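DUF3829 family protein (Bacteroides vulgatus, PDB 4YJW) is of unknown function but folds as an all-alpha bundle built round long helices, and its natural precursor probably carries a lipoprotein signal. Local coordinates at residues Tyr22-Lys27 with Val68-Pro73; Lys39-Tyr44 with Pro55-Pro60. All blocks are in the same frame, centred on the assembly; numbering follows the deposited sequence. Where two conformers were deposited one is given.

Contact 1 of 2, residues Tyr22-Lys27 with Val68-Pro73; sequences YDTSLK and VFVSNP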
loop_
_atom_site.group_PDB
_atom_site.type_symbol
_atom_site.label_atom_id
_atom_site.label_comp_id
_atom_site.label_asym_id
_atom_site.label_seq_id
_atom_site.Cartn_x
_atom_site.Cartn_y
_atom_site.Cartn_z
ATOM N N TYR A 22 15.419 5.042 0.400
ATOM C CA TYR A 22 14.659 5.528 1.557
ATOM C C TYR A 22 13.836 6.771 1.193
ATOM O O TYR A 22 12.649 6.835 1.520
ATOM C CB TYR A 22 15.599 5.841 2.713
ATOM C CG TYR A 22 14.901 6.412 3.928
ATOM C CD1 TYR A 22 13.933 5.678 4.612
ATOM C CD2 TYR A 22 15.268 7.648 4.448
ATOM C CE1 TYR A 22 13.317 6.181 5.757
ATOM C CE2 TYR A 22 14.678 8.148 5.615
ATOM C CZ TYR A 22 13.680 7.425 6.243
ATOM O OH TYR A 22 13.082 7.922 7.379
ATOM N N ASP A 23 14.460 7.757 0.540
ATOM C CA ASP A 23 13.746 8.980 0.132
ATOM C C ASP A 23 12.531 8.649 -0.763
ATOM O O ASP A 23 11.452 9.201 -0.544
ATOM C CB ASP A 23 14.707 9.955 -0.582
ATOM C CG ASP A 23 15.761 10.567 0.332
ATOM O OD1 ASP A 23 15.512 10.652 1.563
ATOM O OD2 ASP A 23 16.829 10.967 -0.179
ATOM N N THR A 24 12.694 7.717 -1.736
ATOM C CA THR A 24 11.619 7.309 -2.654
ATOM C C THR A 24 10.546 6.578 -1.835
ATOM O O THR A 24 9.356 6.871 -1.998
ATOM C CB THR A 24 12.201 6.454 -3.797
ATOM O OG1 THR A 24 13.195 7.239 -4.488
ATOM C CG2 THR A 24 11.133 6.011 -4.786
ATOM N N SER A 25 10.971 5.686 -0.907
ATOM C CA SER A 25 10.039 4.954 -0.034
ATOM C C SER A 25 9.183 5.926 0.774
ATOM O O SER A 25 7.975 5.729 0.872
ATOM C CB SER A 25 10.789 4.017 0.910
ATOM O OG SER A 25 11.275 2.911 0.166
ATOM N N LEU A 26 9.798 6.978 1.341
ATOM C CA LEU A 26 9.071 7.983 2.136
ATOM C C LEU A 26 7.963 8.652 1.298
ATOM O O LEU A 26 6.816 8.748 1.747
ATOM C CB LEU A 26 10.052 9.058 2.658
ATOM C CG LEU A 26 10.852 8.749 3.918
ATOM C CD1 LEU A 26 11.870 9.863 4.176
ATOM C CD2 LEU A 26 9.956 8.638 5.139
ATOM N N LYS A 27 8.305 9.079 0.075
ATOM C CA LYS A 27 7.373 9.750 -0.839
ATOM C C LYS A 27 6.268 8.828 -1.318
ATOM O O LYS A 27 5.095 9.208 -1.302
ATOM C CB LYS A 27 8.125 10.291 -2.080
ATOM C CG LYS A 27 8.943 11.538 -1.836
ATOM C CD LYS A 27 9.731 11.920 -3.081
ATOM C CE LYS A 27 10.815 12.934 -2.787
ATOM N NZ LYS A 27 11.649 13.217 -3.987
ATOM N N VAL A 68 8.822 0.917 -9.729
ATOM C CA VAL A 68 9.836 -0.025 -10.228
ATOM C C VAL A 68 11.070 -0.002 -9.303
ATOM O O VAL A 68 11.603 -1.065 -8.944
ATOM C CB VAL A 68 10.234 0.278 -11.695
ATOM C CG1 VAL A 68 11.422 -0.581 -12.137
ATOM C CG2 VAL A 68 9.046 0.091 -12.631
ATOM N N PHE A 69 11.521 1.206 -8.930
ATOM C CA PHE A 69 12.710 1.362 -8.110
ATOM C C PHE A 69 12.544 0.676 -6.753
ATOM O O PHE A 69 13.425 -0.091 -6.358
ATOM C CB PHE A 69 13.091 2.849 -7.939
ATOM C CG PHE A 69 14.444 3.082 -7.289
ATOM C CD1 PHE A 69 15.623 2.834 -7.986
ATOM C CD2 PHE A 69 14.538 3.613 -6.004
ATOM C CE1 PHE A 69 16.871 3.066 -7.392
ATOM C CE2 PHE A 69 15.781 3.846 -5.418
ATOM C CZ PHE A 69 16.939 3.552 -6.103
ATOM N N VAL A 70 11.420 0.909 -6.062
ATOM C CA VAL A 70 11.251 0.336 -4.722
ATOM C C VAL A 70 10.882 -1.164 -4.784
ATOM O O VAL A 70 11.126 -1.880 -3.812
ATOM C CB VAL A 70 10.268 1.120 -3.833
ATOM C CG1 VAL A 70 10.769 2.554 -3.598
ATOM C CG2 VAL A 70 8.827 1.093 -4.382
ATOM N N SER A 71 10.261 -1.615 -5.895
ATOM C CA SER A 71 9.835 -3.017 -6.055
ATOM C C SER A 71 11.003 -3.932 -6.282
ATOM O O SER A 71 10.882 -5.135 -6.046
ATOM C CB SER A 71 8.883 -3.156 -7.244
ATOM O OG SER A 71 7.641 -2.546 -6.960
ATOM N N ASN A 72 12.120 -3.386 -6.775
ATOM C CA ASN A 72 13.320 -4.147 -7.106
ATOM C C ASN A 72 14.536 -3.632 -6.314
ATOM O O ASN A 72 15.481 -3.097 -6.915
ATOM C CB ASN A 72 13.579 -4.097 -8.623
ATOM C CG ASN A 72 12.423 -4.596 -9.444
ATOM O OD1 ASN A 72 11.599 -3.815 -9.926
ATOM N ND2 ASN A 72 12.295 -5.910 -9.566
ATOM N N PRO A 73 14.559 -3.813 -4.960
ATOM C CA PRO A 73 15.733 -3.361 -4.187
ATOM C C PRO A 73 17.013 -4.024 -4.690
ATOM O O PRO A 73 16.985 -5.193 -5.067
ATOM C CB PRO A 73 15.404 -3.782 -2.750
ATOM C CG PRO A 73 14.340 -4.803 -2.858
ATOM C CD PRO A 73 13.553 -4.446 -4.077
#

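Contact 2 of 2, residues Lys39-Tyr44 with Pro55-Pro60; sequences KAVLGY and PVVSQP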
loop_
_atom_site.group_PDB
_atom_site.type_symbol
_atom_site.label_atom_id
_atom_site.label_comp_id
_atom_site.label_asym_id
_atom_site.label_seq_id
_atom_site.Cartn_x
_atom_site.Cartn_y
_atom_site.Cartn_z
ATOM N N LYS A 39 -9.959 4.805 5.804
ATOM C CA LYS A 39 -11.051 4.883 6.782
ATOM C C LYS A 39 -12.356 5.358 6.142
ATOM O O LYS A 39 -13.432 4.861 6.525
ATOM C CB LYS A 39 -10.688 5.839 7.940
ATOM C CG LYS A 39 -9.617 5.315 8.883
ATOM C CD LYS A 39 -9.357 6.397 9.947
ATOM C CE LYS A 39 -7.980 6.373 10.544
ATOM N NZ LYS A 39 -7.745 7.570 11.401
ATOM N N ALA A 40 -12.284 6.353 5.212
ATOM C CA ALA A 40 -13.499 6.872 4.545
ATOM C C ALA A 40 -14.147 5.790 3.657
ATOM O O ALA A 40 -15.370 5.650 3.653
ATOM C CB ALA A 40 -13.175 8.120 3.719
ATOM N N VAL A 41 -13.321 4.992 2.953
ATOM C CA VAL A 41 -13.826 3.889 2.113
ATOM C C VAL A 41 -14.504 2.837 3.018
ATOM O O VAL A 41 -15.579 2.349 2.688
ATOM C CB VAL A 41 -12.706 3.278 1.236
ATOM C CG1 VAL A 41 -13.159 1.935 0.628
ATOM C CG2 VAL A 41 -12.315 4.275 0.130
ATOM N N LEU A 42 -13.922 2.535 4.173
ATOM C CA LEU A 42 -14.584 1.581 5.086
ATOM C C LEU A 42 -15.954 2.109 5.534
ATOM O O LEU A 42 -16.910 1.361 5.547
ATOM C CB LEU A 42 -13.695 1.283 6.295
ATOM C CG LEU A 42 -12.394 0.518 5.999
ATOM C CD1 LEU A 42 -11.551 0.416 7.247
ATOM C CD2 LEU A 42 -12.678 -0.897 5.492
ATOM N N GLY A 43 -16.052 3.407 5.813
ATOM C CA GLY A 43 -17.337 4.004 6.182
ATOM C C GLY A 43 -18.358 3.896 5.052
ATOM O O GLY A 43 -19.535 3.607 5.308
ATOM N N TYR A 44 -17.903 4.007 3.783
ATOM C CA TYR A 44 -18.783 3.909 2.611
ATOM C C TYR A 44 -19.302 2.480 2.431
ATOM O O TYR A 44 -20.314 2.291 1.767
ATOM C CB TYR A 44 -18.084 4.383 1.319
ATOM C CG TYR A 44 -17.644 5.829 1.356
ATOM C CD1 TYR A 44 -18.399 6.794 2.027
ATOM C CD2 TYR A 44 -16.506 6.247 0.679
ATOM C CE1 TYR A 44 -17.988 8.128 2.083
ATOM C CE2 TYR A 44 -16.091 7.584 0.715
ATOM C CZ TYR A 44 -16.839 8.520 1.414
ATOM O OH TYR A 44 -16.443 9.850 1.477
ATOM N N PRO A 55 -19.877 7.382 -3.056
ATOM C CA PRO A 55 -19.113 8.155 -4.038
ATOM C C PRO A 55 -18.034 7.332 -4.731
ATOM O O PRO A 55 -17.624 6.292 -4.229
ATOM C CB PRO A 55 -18.494 9.265 -3.189
ATOM C CG PRO A 55 -18.256 8.619 -1.851
ATOM C CD PRO A 55 -19.310 7.520 -1.689
ATOM N N VAL A 56 -17.536 7.830 -5.862
ATOM C CA VAL A 56 -16.400 7.181 -6.531
ATOM C C VAL A 56 -15.154 7.522 -5.702
ATOM O O VAL A 56 -14.966 8.682 -5.315
ATOM C CB VAL A 56 -16.248 7.663 -8.004
ATOM C CG1 VAL A 56 -14.904 7.224 -8.605
ATOM C CG2 VAL A 56 -17.407 7.164 -8.857
ATOM N N VAL A 57 -14.313 6.529 -5.431
ATOM C CA VAL A 57 -13.043 6.758 -4.714
ATOM C C VAL A 57 -11.966 6.100 -5.559
ATOM O O VAL A 57 -11.867 4.883 -5.556
ATOM C CB VAL A 57 -13.036 6.263 -3.242
ATOM C CG1 VAL A 57 -11.694 6.623 -2.609
ATOM C CG2 VAL A 57 -14.184 6.930 -2.450
ATOM N N SER A 58 -11.194 6.900 -6.284
ATOM C CA SER A 58 -10.169 6.392 -7.202
ATOM C C SER A 58 -8.913 5.927 -6.484
ATOM O O SER A 58 -8.522 6.511 -5.474
ATOM C CB SER A 58 -9.797 7.469 -8.219
ATOM O OG SER A 58 -10.939 7.924 -8.926
ATOM N N GLN A 59 -8.259 4.879 -7.032
ATOM C CA GLN A 59 -7.001 4.401 -6.470
ATOM C C GLN A 59 -5.933 5.463 -6.689
ATOM O O GLN A 59 -5.838 5.950 -7.811
ATOM C CB GLN A 59 -6.576 3.115 -7.201
ATOM C CG GLN A 59 -5.313 2.479 -6.648
ATOM C CD GLN A 59 -4.903 1.312 -7.502
ATOM O OE1 GLN A 59 -5.731 0.562 -8.007
ATOM N NE2 GLN A 59 -3.620 1.187 -7.739
ATOM N N PRO A 60 -5.111 5.815 -5.684
ATOM C CA PRO A 60 -4.011 6.769 -5.942
ATOM C C PRO A 60 -3.019 6.165 -6.936
ATOM O O PRO A 60 -2.789 4.964 -6.892
ATOM C CB PRO A 60 -3.386 6.988 -4.550
ATOM C CG PRO A 60 -3.824 5.855 -3.726
ATOM C CD PRO A 60 -5.117 5.344 -4.286
#

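Contact 1 of 2, residues Tyr22-Lys27 with Val68-Pro73
T24 and S25 of helix 10-32 pack against F69 and V70, in the last turn of helix 64-71, in a small, mostly apolar, partly buried helix-to-helix contact. It joins the first long helix to a short helix that follows a loop. The CA atoms come nearest at S25 and V70, 6.7 Å apart. V70 carries the middle of the contact. Its CG1 lies 3.7 Å from T24 CG2 and 3.8 Å from S25 OG, so one methyl group bridges two neighbouring residues of the facing helix. T24 has OG1 beside the backbone N (chi1 -59°), which turns CG2 to V70 and lets OG1 hydrogen-bond to K20 O one turn back. The fold is all alpha, and V70 also packs on Y89 and F93 of helix 79-111, which places it where three helices come together. S25 is buried, and its OG hydrogen-bonds to Y21 O in its own helix and to Y89 OH of helix 79-111. F69 touches more loosely. Its CD2 is 4.2 Å from T24 OG1, and the two side chains cross at about a right angle. The same ring also packs on Y21. The hydroxyl of Y21 bonds in turn to V70 O, a polar tie between the two helices beside the apolar contact.

Contact 2 of 2, residues Lys39-Tyr44 with Pro55-Pro60
The Y44 ring takes P55 over one face, and V41 meets V57, where residues 39-44 of helix 35-44 face an extended loop. The loop runs on to helix 64-71 and has no regular secondary structure here. In this all-alpha fold the contact sets it beside the helix it has just left. The tight part is a CH-pi contact. P55 CG sits 3.7 Å from the centroid of the Y44 ring and 19° off the normal. Its closest ring atom is Y44 CE2, at 3.5 Å. A40 O, from the helix's own backbone, lies 3.2 Å above the opposite face, toward its rim, so the ring lies between that carbonyl and P55. Y44 CG lies anti to its carbonyl carbon (chi1 -61°), which lays the ring back over the preceding turn. With an alanine at Y44 the ring is gone, and P55 would probably lose its CH-pi partner while a gap opens beside V57. Y103 of helix 79-111 touches Y44, and its hydroxyl bonds to P55 O. V41 is buried and also packs on F99 of that helix. The other side of the contact is looser. V56 points away from helix 35-44, S58 is exposed, and on the helix K39 and G43 are exposed too. V57 closes the tight side with both branches: CG2 lies 3.8 Å from Y44 CE2, and CG1 lies 3.7 Å from V41 CG2.

Overall arrangement
The modelled chain starts with helix 10-32, which supplies the first half of contact 1. Helix 35-44 follows and supplies the first half of contact 2. The chain then turns through a loop without helix or strand, and residues 55-60 come back to helix 35-44. This closes the short loop of contact 2. Helix 64-71 comes next and closes the wider loop of contact 1 on helix 10-32. Contact 2 is therefore nested inside contact 1. Their centres lie 25 Å apart, on opposite sides of the chain's centre, and they do not touch. Both lean on helix 79-111, which links the two sites along the bundle.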